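Local coordinates for tailspike protein (Siphovirus 9NA, PDB 3RIQ) that probably binds the lipopolysaccharide of Salmonella as the phage's receptor and cleaves it as a trimeric endorhamnosidase, at residues P83-K88 / G166-T171; G209-Y214 / D237-R242; S259-R264 / F304-Q309; I323-D328 / V337-A342; S401-N406 / C419-D424. One frame throughout, in Å; residues are numbered along the deposited sequence.

Interaction 1: P83-K88 / G166-T171; sequences PHMHTK and GGYLFT
The phenol ring of Y168 is approached obliquely by two side chains, M85 and P83. M85 brings its CG to 3.7 Å from Y168 CZ, and P83 brings its ring carbon CG to 4.0 Å from Y168 CE1, so both touch the hydroxyl end of the ring. Y168 CG stands anti to its own carbonyl carbon (chi1 -62°), and from there the ring reaches across to the other strand. The sulfur stays farther out: M85 SD lies 5.2 Å from the ring centroid, 42° off the ring normal, in an oblique Met-aromatic contact. Bends at chi2 and chi3 carry the thioether back from the tyrosine, and M85 also packs on L148. Y168 OH lies 3.2 Å from P83 O, but its hydrogen bond goes to the backbone O of E162. The two strands belong to different walls of the right-handed parallel beta-helix: 84-87 pairs with 162-163, whereas 166-171 runs between 146-151 and 184-194. No hydrogen bond joins them, and their axes approach to 6.0 Å at 128°. G166 CA sits 3.9 Å from M85 O where the backbones come together, and the side-chain CG of M85 rests 3.8 Å from G167 O. H84 turns away from this packing, with ND1 bonded to the E162 carboxylate and NE2 to T164 OG1. H86 also points away, and its ND1 donates to T87 O in the carbonyl plane, at 2.8 Å.

Interaction 2: G209-Y214 / D237-R242; sequences GGEIKY and DLISYR
Strands 211-214 and 238-241 run parallel, their axes 4.9 Å apart and inclined by only 6°, as neighbouring rungs of the right-handed beta-helix. Four backbone bonds tie them: I239 N to G210 O, I212 N to I239 O, Y241 N to I212 O and Y214 N to Y241 O, the last at 2.8 Å. E211 stands beside I239, I212 beside S240 and K213 beside Y241. E211, I239, K213 and Y241 share the face turned to the second subunit. There E211 is extended, CG anti to its backbone N, and lays CD 3.6 Å from I239 CG2 while OE2 comes to 3.4 Å from Y241 CB. K213 CG lies at the edge of the Y241 ring, and its NZ carries on to salt bridges with D230 and D232 of the second subunit. I212 and S240 occupy the other face, where I212 packs on F184, A186 and I191. At the end of the pair Y214 and Y241 point the same way side by side, ring planes 70° apart. R242, which also bonds Q274 and Y95, sets CG over one face of the Y241 ring, toward its rim, and sends NH1 in the guanidinium plane to Y214 OH at 3.1 Å. A water joins the two phenols, 2.7 Å from Y214 OH and 2.8 Å from Y241 OH.

Interaction 3: S259-R264 / F304-Q309; sequences SARNYR and FQLPTQ
Two irregular turns of the beta-helix lie against each other here: R261-R264 leads into strand 266-273 and L306-Q309 into its parallel neighbour 311-318. A single backbone bond joins them, R264 N to T308 O, at 2.7 Å and with a C=O...N angle of 169°. Next to it, Y263 turns its ring toward the second turn, with CG anti to the carbonyl carbon (chi1 -70°). P307 O meets the ring edge in plane, 3.4 Å from Y263 CD1. L306 crosses both Y263 and R261 at about a right angle: its CD2 lies 3.5 Å from Y263 OH and its CD1 3.4 Å from R261 CD. The polar ends are bound elsewhere, Y263 OH to D295, and R261 to D285 and E254 as well as to S259 OG within its own turn. P307 is the centre of an inverse gamma turn, closed by a weak bond from T308 N to L306 O. T308 CG2 rests 3.6 Å from N262 O, while T308 OG1 bonds N332. R264 and Q309 run side by side with R264 CG 3.8 Å from Q309 CB, and R264 continues to D226 and D229. Both backbones take left-handed helical angles at this matching place, a repetition characteristic of corners stacked from coil to coil in a parallel beta-helix.

Interaction 4: I323-D328 / V337-A342; sequences IGAWWD and VVTYEA
A325 and V337 face each other across the contact, each with its CB directed at the opposite segment, and A325 CB meets V337 CG1 at 3.9 Å. The valine puts CG1 there by holding it anti to its backbone N (chi1 174°). T339, two residues on, points the same way as V337 and divides its branches. Its methyl CG2 is anti to the carbonyl carbon and lies 3.7 Å from G324 C and 4.1 Å from A325 CB, whereas OG1 takes the place between backbone N and carbonyl carbon (chi1 77°) and bonds G346 O. The buried hydroxyl is thus satisfied by a backbone carbonyl, and T339 turns its methyl to G324. Beyond the bend at E341, A342 also points across, with CB 3.6 Å from G324 N. G324 thus receives T339 and A342 on its backbone alone, its CA 4.8 Å from A342 CA, and its O accepts a bond from T317 OG1. No hydrogen bond crosses between the segments. The alternation of the strand sorts the remaining residues: V337 and T339 go inward, onto I315 and I359, and onto T317 and V361, while V338 and Y340 go outward and pack on D335 and D355 of the second subunit. Strand 326-327 pairs with 281-282 and 347-349 on a different wall from 333-340. Small apolar groups meeting in this way, from one wall to a turn beside another, belong to the interior of a right-handed parallel beta-helix.

Interaction 5: S401-N406 / C419-D424; sequences SSEVSN and CTYVAD
V404 and C419 pack together on the buried side of this contact, with V404 CG2 3.8 Å from C419 SG in the conformer described. The sulfur faces the valine because it lies between backbone N and carbonyl carbon (chi1 65°). C419 CB also presses on S402 O, at 3.3 Å. The same carbonyl takes a hydrogen bond from T420 N at 2.8 Å. Two further bonds, V404 N to Y421 O and A423 N to V404 O, both 2.9 Å, complete the parallel pairing. This is a rung-to-rung ladder of the right-handed beta-helix, with E403 beside Y421 and V404 beside V422. The chain turns corners at 401 and 420, just before the bridged residues, and again at 406. Y421 N, buried by the contact, has no hydrogen-bonding partner in the model. The opposite face is looser. E403 and Y421 cross obliquely, carboxylate and ring planes 89° apart, and E403 OE1 comes no nearer than 3.9 Å to Y421 CD2; both residues pack on G411 of the third subunit. At the solvent end S401 and T420 are exposed, T420 OG1 lying 3.4 Å from S401 CA while it bonds P400 O. Past the last backbone bond a water takes over, accepting from N406 N and donating to A423 O at 2.8 Å.

Overall arrangement
The five contacts follow one another along the chain and mark out the long beta-helix, from interaction 1 to interaction 5, whose centres are 47 Å apart on opposite sides of the chain's centre. Interaction 4 is the most central, its centre about 3 Å from the centre of the chain. Only interactions 3 and 4 touch: F304 CA lies 3.5 Å from D328 OD2, and D285 links them by binding R261 and F304 of one and D328 of the other. N332 likewise bonds T308 and, weakly, D328. Interactions 1 and 2 have centres 16 Å apart, their nearest atoms about 7 Å apart. Interactions 2, 4 and 5 all reach the second subunit of the trimer, and interaction 5 the third as well.

Interaction 1: P83-K88 / G166-T171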
# COMPACT_ATOMS: atom_id res chain seq x y z
N PRO A 83 -10.28 -14.12 27.18
CA PRO A 83 -10.43 -13.56 28.51
C PRO A 83 -11.00 -12.15 28.46
O PRO A 83 -10.95 -11.49 27.42
CB PRO A 83 -8.98 -13.48 29.00
CG PRO A 83 -8.19 -13.29 27.73
CD PRO A 83 -8.87 -14.13 26.73
N HIS A 84 -11.55 -11.72 29.59
CA HIS A 84 -12.13 -10.38 29.72
C HIS A 84 -11.81 -9.79 31.09
O HIS A 84 -12.27 -10.30 32.09
CB HIS A 84 -13.65 -10.45 29.52
CG HIS A 84 -14.32 -9.11 29.41
ND1 HIS A 84 -15.25 -8.83 28.44
CD2 HIS A 84 -14.22 -7.98 30.17
CE1 HIS A 84 -15.69 -7.59 28.59
NE2 HIS A 84 -15.09 -7.05 29.64
N MET A 85 -11.02 -8.73 31.11
CA MET A 85 -10.68 -8.02 32.34
C MET A 85 -11.64 -6.85 32.54
O MET A 85 -11.65 -5.93 31.74
CB MET A 85 -9.24 -7.50 32.29
CG MET A 85 -8.19 -8.57 32.09
SD MET A 85 -8.28 -9.99 33.19
CE MET A 85 -8.07 -9.16 34.81
N HIS A 86 -12.43 -6.90 33.61
CA HIS A 86 -13.44 -5.88 33.88
C HIS A 86 -13.22 -5.20 35.24
O HIS A 86 -13.09 -5.85 36.26
CB HIS A 86 -14.81 -6.58 33.87
CG HIS A 86 -16.00 -5.65 33.71
ND1 HIS A 86 -16.29 -4.65 34.62
CD2 HIS A 86 -17.00 -5.62 32.80
CE1 HIS A 86 -17.39 -4.01 34.24
NE2 HIS A 86 -17.85 -4.60 33.15
N THR A 87 -13.17 -3.88 35.26
CA THR A 87 -13.08 -3.15 36.51
C THR A 87 -14.20 -3.51 37.51
O THR A 87 -15.34 -3.86 37.10
CB THR A 87 -13.07 -1.61 36.22
OG1 THR A 87 -12.75 -0.92 37.43
CG2 THR A 87 -14.44 -1.10 35.66
N LYS A 88 -13.92 -3.42 38.80
CA LYS A 88 -14.98 -3.57 39.80
C LYS A 88 -15.67 -2.21 40.03
O LYS A 88 -16.89 -2.08 39.89
CB LYS A 88 -14.42 -4.18 41.09
CG LYS A 88 -15.50 -4.24 42.20
CD LYS A 88 -15.05 -5.04 43.44
CE LYS A 88 -13.79 -4.43 44.12
NZ LYS A 88 -13.32 -5.18 45.38
N GLY A 166 -9.82 -2.18 31.58
CA GLY A 166 -8.87 -3.22 31.97
C GLY A 166 -7.80 -3.35 30.91
O GLY A 166 -7.83 -2.70 29.85
N GLY A 167 -6.87 -4.22 31.17
CA GLY A 167 -5.78 -4.46 30.22
C GLY A 167 -4.90 -5.61 30.61
O GLY A 167 -5.16 -6.29 31.62
N TYR A 168 -3.84 -5.79 29.84
CA TYR A 168 -2.98 -6.96 29.92
C TYR A 168 -1.54 -6.51 29.99
O TYR A 168 -1.04 -5.77 29.11
CB TYR A 168 -3.17 -7.90 28.71
CG TYR A 168 -4.59 -8.43 28.66
CD1 TYR A 168 -4.92 -9.67 29.22
CD2 TYR A 168 -5.63 -7.67 28.09
CE1 TYR A 168 -6.22 -10.14 29.20
CE2 TYR A 168 -6.93 -8.13 28.07
CZ TYR A 168 -7.23 -9.35 28.64
OH TYR A 168 -8.52 -9.83 28.60
N LEU A 169 -0.86 -6.99 31.03
CA LEU A 169 0.57 -6.65 31.27
C LEU A 169 1.39 -7.94 31.25
O LEU A 169 1.15 -8.83 32.09
CB LEU A 169 0.70 -5.91 32.60
CG LEU A 169 2.12 -5.68 33.15
CD1 LEU A 169 2.89 -4.79 32.23
CD2 LEU A 169 1.96 -5.02 34.48
N PHE A 170 2.36 -8.04 30.35
CA PHE A 170 3.22 -9.22 30.25
C PHE A 170 4.59 -8.79 30.73
O PHE A 170 5.25 -7.93 30.10
CB PHE A 170 3.29 -9.72 28.79
CG PHE A 170 1.98 -10.23 28.30
CD1 PHE A 170 1.62 -11.55 28.55
CD2 PHE A 170 1.09 -9.39 27.61
CE1 PHE A 170 0.36 -12.06 28.11
CE2 PHE A 170 -0.16 -9.89 27.17
CZ PHE A 170 -0.54 -11.21 27.45
N THR A 171 5.01 -9.39 31.84
CA THR A 171 6.28 -9.03 32.52
C THR A 171 7.31 -10.12 32.30
O THR A 171 7.08 -11.26 32.70
CB THR A 171 6.03 -8.76 34.01
OG1 THR A 171 5.13 -7.65 34.12
CG2 THR A 171 7.34 -8.42 34.77

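Interaction 2: G209-Y214 / D237-R242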
# COMPACT_ATOMS: atom_id res chain seq x y z
N GLY A 209 -4.10 -7.95 14.66
CA GLY A 209 -5.56 -7.90 14.50
C GLY A 209 -6.23 -7.05 15.54
O GLY A 209 -5.61 -6.72 16.57
N GLY A 210 -7.52 -6.72 15.30
CA GLY A 210 -8.38 -6.18 16.34
C GLY A 210 -8.36 -4.68 16.53
O GLY A 210 -7.91 -3.90 15.67
N GLU A 211 -8.86 -4.28 17.69
CA GLU A 211 -9.08 -2.87 18.02
C GLU A 211 -9.00 -2.68 19.52
O GLU A 211 -9.57 -3.50 20.30
CB GLU A 211 -10.45 -2.37 17.50
CG GLU A 211 -10.70 -0.89 17.84
CD GLU A 211 -11.74 -0.19 16.95
OE1 GLU A 211 -12.31 -0.85 16.03
OE2 GLU A 211 -11.97 1.05 17.16
N ILE A 212 -8.29 -1.64 19.94
CA ILE A 212 -8.17 -1.26 21.35
C ILE A 212 -8.64 0.19 21.45
O ILE A 212 -8.21 1.04 20.65
CB ILE A 212 -6.68 -1.41 21.81
CG1 ILE A 212 -6.32 -2.92 21.87
CG2 ILE A 212 -6.44 -0.69 23.17
CD1 ILE A 212 -4.86 -3.18 21.97
N LYS A 213 -9.48 0.47 22.45
CA LYS A 213 -10.17 1.75 22.60
C LYS A 213 -9.85 2.40 23.94
O LYS A 213 -9.83 1.72 24.98
CB LYS A 213 -11.68 1.54 22.54
CG LYS A 213 -12.13 0.74 21.33
CD LYS A 213 -13.67 0.63 21.27
CE LYS A 213 -14.06 -0.25 20.08
NZ LYS A 213 -15.55 -0.37 19.89
N TYR A 214 -9.63 3.71 23.93
CA TYR A 214 -9.41 4.48 25.18
C TYR A 214 -8.23 3.94 26.01
O TYR A 214 -7.22 3.53 25.43
CB TYR A 214 -10.72 4.66 25.99
CG TYR A 214 -11.77 5.40 25.19
CD1 TYR A 214 -11.70 6.79 25.02
CD2 TYR A 214 -12.83 4.71 24.57
CE1 TYR A 214 -12.66 7.49 24.25
CE2 TYR A 214 -13.82 5.40 23.79
CZ TYR A 214 -13.71 6.79 23.64
OH TYR A 214 -14.65 7.47 22.90
N ASP A 237 -1.94 -4.94 11.83
CA ASP A 237 -3.42 -4.97 11.58
C ASP A 237 -4.21 -4.58 12.82
O ASP A 237 -5.12 -5.33 13.24
CB ASP A 237 -3.88 -6.35 11.11
CG ASP A 237 -3.27 -6.76 9.79
OD1 ASP A 237 -2.92 -5.88 8.98
OD2 ASP A 237 -3.17 -7.99 9.54
N LEU A 238 -3.87 -3.43 13.42
CA LEU A 238 -4.57 -2.97 14.63
C LEU A 238 -5.25 -1.62 14.37
O LEU A 238 -4.70 -0.76 13.66
CB LEU A 238 -3.53 -2.77 15.77
CG LEU A 238 -4.10 -2.27 17.09
CD1 LEU A 238 -4.98 -3.33 17.76
CD2 LEU A 238 -2.95 -1.85 18.01
N ILE A 239 -6.43 -1.44 14.95
CA ILE A 239 -7.06 -0.09 15.03
C ILE A 239 -6.87 0.38 16.47
O ILE A 239 -7.26 -0.33 17.40
CB ILE A 239 -8.57 -0.14 14.66
CG1 ILE A 239 -8.75 -0.62 13.21
CG2 ILE A 239 -9.18 1.23 14.88
CD1 ILE A 239 -10.17 -0.91 12.83
N SER A 240 -6.28 1.56 16.67
CA SER A 240 -6.07 2.15 18.00
C SER A 240 -6.96 3.38 18.05
O SER A 240 -6.75 4.33 17.26
CB SER A 240 -4.60 2.55 18.13
OG SER A 240 -4.39 3.26 19.33
N TYR A 241 -7.97 3.36 18.93
CA TYR A 241 -9.02 4.39 18.90
C TYR A 241 -9.08 5.21 20.18
O TYR A 241 -9.38 4.66 21.26
CB TYR A 241 -10.37 3.68 18.71
CG TYR A 241 -11.60 4.57 18.84
CD1 TYR A 241 -11.81 5.68 17.99
CD2 TYR A 241 -12.57 4.27 19.81
CE1 TYR A 241 -12.96 6.48 18.12
CE2 TYR A 241 -13.74 5.07 19.95
CZ TYR A 241 -13.91 6.16 19.08
OH TYR A 241 -15.05 6.96 19.14
N ARG A 242 -8.79 6.49 20.07
CA ARG A 242 -8.93 7.44 21.20
C ARG A 242 -8.18 7.06 22.49
O ARG A 242 -8.67 7.30 23.64
CB ARG A 242 -10.42 7.71 21.50
CG ARG A 242 -11.03 8.57 20.40
CD ARG A 242 -12.51 8.79 20.68
NE ARG A 242 -13.11 9.67 19.68
CZ ARG A 242 -14.38 10.05 19.73
NH1 ARG A 242 -15.14 9.68 20.78
NH2 ARG A 242 -14.86 10.86 18.79
O HOH W 1 -7.69 -4.37 12.95
O HOH W 2 -16.57 6.32 21.46

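Interaction 3: S259-R264 / F304-Q309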
# COMPACT_ATOMS: atom_id res chain seq x y z
N SER A 259 17.66 0.91 30.75
CA SER A 259 17.07 1.30 29.46
C SER A 259 15.83 0.47 29.12
O SER A 259 15.87 -0.77 29.17
CB SER A 259 18.10 1.16 28.32
OG SER A 259 17.47 1.52 27.09
N ALA A 260 14.75 1.17 28.77
CA ALA A 260 13.47 0.58 28.43
C ALA A 260 13.19 0.66 26.93
O ALA A 260 12.06 0.49 26.47
CB ALA A 260 12.36 1.35 29.20
N ARG A 261 14.23 0.98 26.17
CA ARG A 261 14.15 1.22 24.73
C ARG A 261 13.90 -0.07 23.95
O ARG A 261 13.79 -1.15 24.53
CB ARG A 261 15.42 1.91 24.27
CG ARG A 261 15.61 3.30 24.91
CD ARG A 261 16.98 3.83 24.54
NE ARG A 261 17.27 5.18 25.05
CZ ARG A 261 17.80 5.46 26.24
NH1 ARG A 261 18.08 4.49 27.11
NH2 ARG A 261 18.06 6.73 26.56
N ASN A 262 13.80 0.03 22.63
CA ASN A 262 13.36 -1.08 21.78
C ASN A 262 14.01 -1.04 20.42
O ASN A 262 14.29 0.04 19.91
CB ASN A 262 11.83 -1.06 21.61
CG ASN A 262 11.11 -1.06 22.94
OD1 ASN A 262 10.78 -2.13 23.47
ND2 ASN A 262 10.86 0.14 23.50
N TYR A 263 14.17 -2.23 19.82
CA TYR A 263 14.91 -2.42 18.58
C TYR A 263 14.25 -3.41 17.66
O TYR A 263 13.62 -4.37 18.12
CB TYR A 263 16.34 -2.96 18.86
CG TYR A 263 17.25 -1.93 19.52
CD1 TYR A 263 18.11 -1.14 18.75
CD2 TYR A 263 17.25 -1.75 20.90
CE1 TYR A 263 18.92 -0.17 19.34
CE2 TYR A 263 18.06 -0.80 21.50
CZ TYR A 263 18.90 -0.00 20.70
OH TYR A 263 19.69 0.94 21.27
N ARG A 264 14.39 -3.17 16.36
CA ARG A 264 14.10 -4.22 15.38
C ARG A 264 12.69 -4.83 15.43
O ARG A 264 12.51 -6.06 15.39
CB ARG A 264 15.20 -5.31 15.43
CG ARG A 264 16.54 -4.72 14.94
CD ARG A 264 17.67 -5.74 14.93
NE ARG A 264 18.04 -6.26 16.25
CZ ARG A 264 19.21 -6.84 16.52
NH1 ARG A 264 20.11 -7.02 15.56
NH2 ARG A 264 19.46 -7.27 17.75
N PHE A 304 19.02 10.50 19.97
CA PHE A 304 18.07 10.41 18.85
C PHE A 304 18.60 9.58 17.70
O PHE A 304 17.93 9.44 16.68
CB PHE A 304 17.56 11.77 18.31
CG PHE A 304 16.93 12.65 19.36
CD1 PHE A 304 15.90 12.18 20.18
CD2 PHE A 304 17.37 13.98 19.52
CE1 PHE A 304 15.30 13.02 21.12
CE2 PHE A 304 16.78 14.86 20.47
CZ PHE A 304 15.74 14.37 21.28
N GLN A 305 19.80 9.00 17.84
CA GLN A 305 20.44 8.31 16.69
C GLN A 305 20.78 6.84 16.95
O GLN A 305 21.68 6.26 16.32
CB GLN A 305 21.68 9.10 16.23
CG GLN A 305 21.34 10.53 15.86
CD GLN A 305 22.50 11.31 15.29
OE1 GLN A 305 23.65 10.86 15.27
NE2 GLN A 305 22.20 12.53 14.82
N LEU A 306 20.05 6.20 17.86
CA LEU A 306 20.29 4.76 18.08
C LEU A 306 19.94 3.98 16.82
O LEU A 306 18.99 4.34 16.12
CB LEU A 306 19.44 4.25 19.26
CG LEU A 306 19.90 4.74 20.64
CD1 LEU A 306 18.82 4.54 21.73
CD2 LEU A 306 21.23 4.03 21.02
N PRO A 307 20.64 2.85 16.57
CA PRO A 307 20.34 2.07 15.38
C PRO A 307 19.14 1.12 15.60
O PRO A 307 19.28 -0.09 15.68
CB PRO A 307 21.66 1.34 15.10
CG PRO A 307 22.19 1.03 16.52
CD PRO A 307 21.79 2.29 17.31
N THR A 308 17.97 1.72 15.71
CA THR A 308 16.78 0.94 16.06
C THR A 308 16.35 -0.03 14.96
O THR A 308 15.81 -1.09 15.28
CB THR A 308 15.63 1.86 16.50
OG1 THR A 308 15.49 2.93 15.55
CG2 THR A 308 15.95 2.46 17.87
N GLN A 309 16.54 0.33 13.67
CA GLN A 309 16.23 -0.61 12.55
C GLN A 309 14.80 -1.15 12.62
O GLN A 309 14.58 -2.33 12.37
CB GLN A 309 17.21 -1.80 12.55
CG GLN A 309 18.68 -1.44 12.19
CD GLN A 309 19.43 -2.70 11.72
OE1 GLN A 309 19.19 -3.22 10.61
NE2 GLN A 309 20.31 -3.21 12.56

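Interaction 4: I323-D328 / V337-A342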
# COMPACT_ATOMS: atom_id res chain seq x y z
N ILE A 323 1.59 14.51 17.04
CA ILE A 323 2.20 14.38 15.72
C ILE A 323 1.53 13.22 14.99
O ILE A 323 1.15 12.23 15.60
CB ILE A 323 3.73 14.18 15.87
CG1 ILE A 323 4.34 15.44 16.52
CG2 ILE A 323 4.42 13.87 14.52
CD1 ILE A 323 5.82 15.28 16.92
N GLY A 324 1.34 13.38 13.68
CA GLY A 324 0.59 12.37 12.93
C GLY A 324 1.26 10.99 12.98
O GLY A 324 0.56 9.98 13.13
N ALA A 325 2.58 10.95 12.88
CA ALA A 325 3.38 9.70 12.99
C ALA A 325 4.81 10.16 13.13
O ALA A 325 5.26 11.07 12.38
CB ALA A 325 3.25 8.83 11.72
N TRP A 326 5.54 9.58 14.08
CA TRP A 326 6.95 9.93 14.21
C TRP A 326 7.82 8.85 14.83
O TRP A 326 7.33 7.85 15.42
CB TRP A 326 7.15 11.27 14.94
CG TRP A 326 7.04 11.31 16.45
CD1 TRP A 326 6.16 10.62 17.28
CD2 TRP A 326 7.79 12.19 17.31
NE1 TRP A 326 6.35 11.02 18.62
CE2 TRP A 326 7.34 11.97 18.65
CE3 TRP A 326 8.79 13.15 17.07
CZ2 TRP A 326 7.87 12.69 19.74
CZ3 TRP A 326 9.31 13.88 18.16
CH2 TRP A 326 8.84 13.64 19.47
N TRP A 327 9.12 9.06 14.66
CA TRP A 327 10.15 8.11 15.09
C TRP A 327 11.47 8.85 15.25
O TRP A 327 11.63 9.98 14.74
CB TRP A 327 10.34 6.96 14.06
CG TRP A 327 10.64 7.48 12.66
CD1 TRP A 327 11.88 7.78 12.14
CD2 TRP A 327 9.68 7.83 11.67
NE1 TRP A 327 11.74 8.27 10.85
CE2 TRP A 327 10.40 8.32 10.53
CE3 TRP A 327 8.28 7.77 11.61
CZ2 TRP A 327 9.75 8.78 9.37
CZ3 TRP A 327 7.63 8.18 10.46
CH2 TRP A 327 8.38 8.67 9.34
N ASP A 328 12.39 8.22 15.97
CA ASP A 328 13.80 8.69 15.97
C ASP A 328 14.68 7.49 15.58
O ASP A 328 14.19 6.49 15.06
CB ASP A 328 14.24 9.31 17.32
CG ASP A 328 14.46 8.26 18.42
OD1 ASP A 328 13.90 7.15 18.27
OD2 ASP A 328 15.18 8.54 19.41
N VAL A 337 2.88 5.82 4.74
CA VAL A 337 2.31 6.43 5.94
C VAL A 337 1.42 7.56 5.46
O VAL A 337 1.87 8.43 4.71
CB VAL A 337 3.41 6.98 6.87
CG1 VAL A 337 2.79 7.75 8.05
CG2 VAL A 337 4.34 5.83 7.37
N VAL A 338 0.16 7.54 5.91
CA VAL A 338 -0.83 8.57 5.50
C VAL A 338 -1.35 9.20 6.77
O VAL A 338 -1.82 8.48 7.65
CB VAL A 338 -2.03 7.90 4.75
CG1 VAL A 338 -3.15 8.89 4.45
CG2 VAL A 338 -1.53 7.19 3.46
N THR A 339 -1.24 10.53 6.91
CA THR A 339 -1.83 11.17 8.07
C THR A 339 -2.73 12.30 7.66
O THR A 339 -2.37 13.08 6.77
CB THR A 339 -0.78 11.64 9.12
OG1 THR A 339 -0.13 12.86 8.70
CG2 THR A 339 0.27 10.53 9.42
N TYR A 340 -3.90 12.37 8.31
CA TYR A 340 -4.90 13.43 8.11
C TYR A 340 -5.09 14.18 9.42
O TYR A 340 -5.21 13.56 10.48
CB TYR A 340 -6.26 12.82 7.74
CG TYR A 340 -6.40 12.49 6.28
CD1 TYR A 340 -6.87 13.47 5.39
CD2 TYR A 340 -6.01 11.26 5.76
CE1 TYR A 340 -6.97 13.22 4.03
CE2 TYR A 340 -6.13 10.96 4.39
CZ TYR A 340 -6.60 11.98 3.53
OH TYR A 340 -6.68 11.81 2.17
N GLU A 341 -5.20 15.50 9.33
CA GLU A 341 -5.67 16.34 10.47
C GLU A 341 -4.79 16.20 11.72
O GLU A 341 -5.26 16.41 12.83
CB GLU A 341 -7.15 16.02 10.83
CG GLU A 341 -8.22 16.44 9.80
CD GLU A 341 -9.56 15.88 10.28
OE1 GLU A 341 -10.18 16.52 11.10
OE2 GLU A 341 -9.96 14.73 9.94
N ALA A 342 -3.50 15.90 11.56
CA ALA A 342 -2.60 15.95 12.74
C ALA A 342 -2.61 17.38 13.30
O ALA A 342 -2.51 18.35 12.53
CB ALA A 342 -1.20 15.56 12.36

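Interaction 5: S401-N406 / C419-D424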
# COMPACT_ATOMS: atom_id res chain seq x y z
N SER A 401 18.84 18.76 6.03
CA SER A 401 19.98 17.89 5.77
C SER A 401 19.61 16.64 4.98
O SER A 401 20.44 15.77 4.76
CB SER A 401 20.61 17.46 7.09
OG SER A 401 21.14 18.59 7.75
N SER A 402 18.36 16.60 4.49
CA SER A 402 17.87 15.40 3.80
C SER A 402 17.84 15.58 2.30
O SER A 402 17.95 16.71 1.81
CB SER A 402 16.48 15.05 4.30
OG SER A 402 16.52 14.74 5.69
N GLU A 403 17.69 14.49 1.57
CA GLU A 403 17.40 14.56 0.14
C GLU A 403 15.99 14.07 -0.13
O GLU A 403 15.47 13.21 0.58
CB GLU A 403 18.43 13.80 -0.66
CG GLU A 403 18.44 12.32 -0.43
CD GLU A 403 19.52 11.67 -1.27
OE1 GLU A 403 19.53 11.88 -2.51
OE2 GLU A 403 20.36 10.95 -0.72
N VAL A 404 15.38 14.63 -1.17
CA VAL A 404 13.99 14.37 -1.51
C VAL A 404 13.87 14.03 -3.00
O VAL A 404 14.63 14.55 -3.82
CB VAL A 404 13.14 15.63 -1.19
CG1 VAL A 404 11.68 15.35 -1.35
CG2 VAL A 404 13.40 16.13 0.22
N SER A 405 12.91 13.18 -3.34
CA SER A 405 12.57 12.89 -4.75
C SER A 405 11.07 12.63 -4.85
O SER A 405 10.45 12.12 -3.90
CB SER A 405 13.37 11.71 -5.27
OG SER A 405 12.98 10.54 -4.58
N ASN A 406 10.48 13.02 -5.98
CA ASN A 406 9.05 12.79 -6.27
C ASN A 406 8.16 13.40 -5.19
O ASN A 406 7.47 12.70 -4.47
CB ASN A 406 8.75 11.30 -6.49
CG ASN A 406 7.31 11.07 -6.95
OD1 ASN A 406 6.70 11.95 -7.52
ND2 ASN A 406 6.74 9.91 -6.63
N CYS A 419 15.64 21.54 1.74
CA CYS A 419 16.43 20.31 1.88
C CYS A 419 17.76 20.47 1.22
O CYS A 419 18.06 21.55 0.71
CB CYS A 419 15.68 19.09 1.30
SG CYS A 419 15.43 19.25 -0.46
N THR A 420 18.59 19.43 1.25
CA THR A 420 19.93 19.52 0.69
C THR A 420 19.94 19.26 -0.82
O THR A 420 20.71 19.87 -1.58
CB THR A 420 20.89 18.52 1.37
OG1 THR A 420 21.12 18.95 2.71
CG2 THR A 420 22.24 18.49 0.68
N TYR A 421 19.11 18.32 -1.24
CA TYR A 421 19.10 17.90 -2.64
C TYR A 421 17.67 17.53 -3.04
O TYR A 421 17.00 16.78 -2.30
CB TYR A 421 20.05 16.69 -2.85
CG TYR A 421 20.03 16.22 -4.29
CD1 TYR A 421 20.74 16.93 -5.29
CD2 TYR A 421 19.27 15.11 -4.68
CE1 TYR A 421 20.69 16.52 -6.64
CE2 TYR A 421 19.22 14.71 -6.03
CZ TYR A 421 19.92 15.41 -6.99
OH TYR A 421 19.83 15.01 -8.31
N VAL A 422 17.25 18.04 -4.20
CA VAL A 422 15.95 17.74 -4.79
C VAL A 422 16.25 17.00 -6.11
O VAL A 422 16.97 17.52 -6.96
CB VAL A 422 15.15 19.06 -5.07
CG1 VAL A 422 13.91 18.77 -5.87
CG2 VAL A 422 14.78 19.78 -3.76
N ALA A 423 15.69 15.80 -6.27
CA ALA A 423 15.99 14.97 -7.44
C ALA A 423 15.34 15.44 -8.73
O ALA A 423 14.36 16.19 -8.72
CB ALA A 423 15.57 13.52 -7.15
N ASP A 424 15.89 14.95 -9.83
CA ASP A 424 15.39 15.26 -11.16
C ASP A 424 13.94 14.82 -11.37
O ASP A 424 13.47 13.84 -10.79
CB ASP A 424 16.26 14.57 -12.24
CG ASP A 424 17.72 15.03 -12.27
OD1 ASP A 424 18.15 15.88 -11.47
OD2 ASP A 424 18.45 14.52 -13.16
O HOH W 3 12.00 14.93 -7.74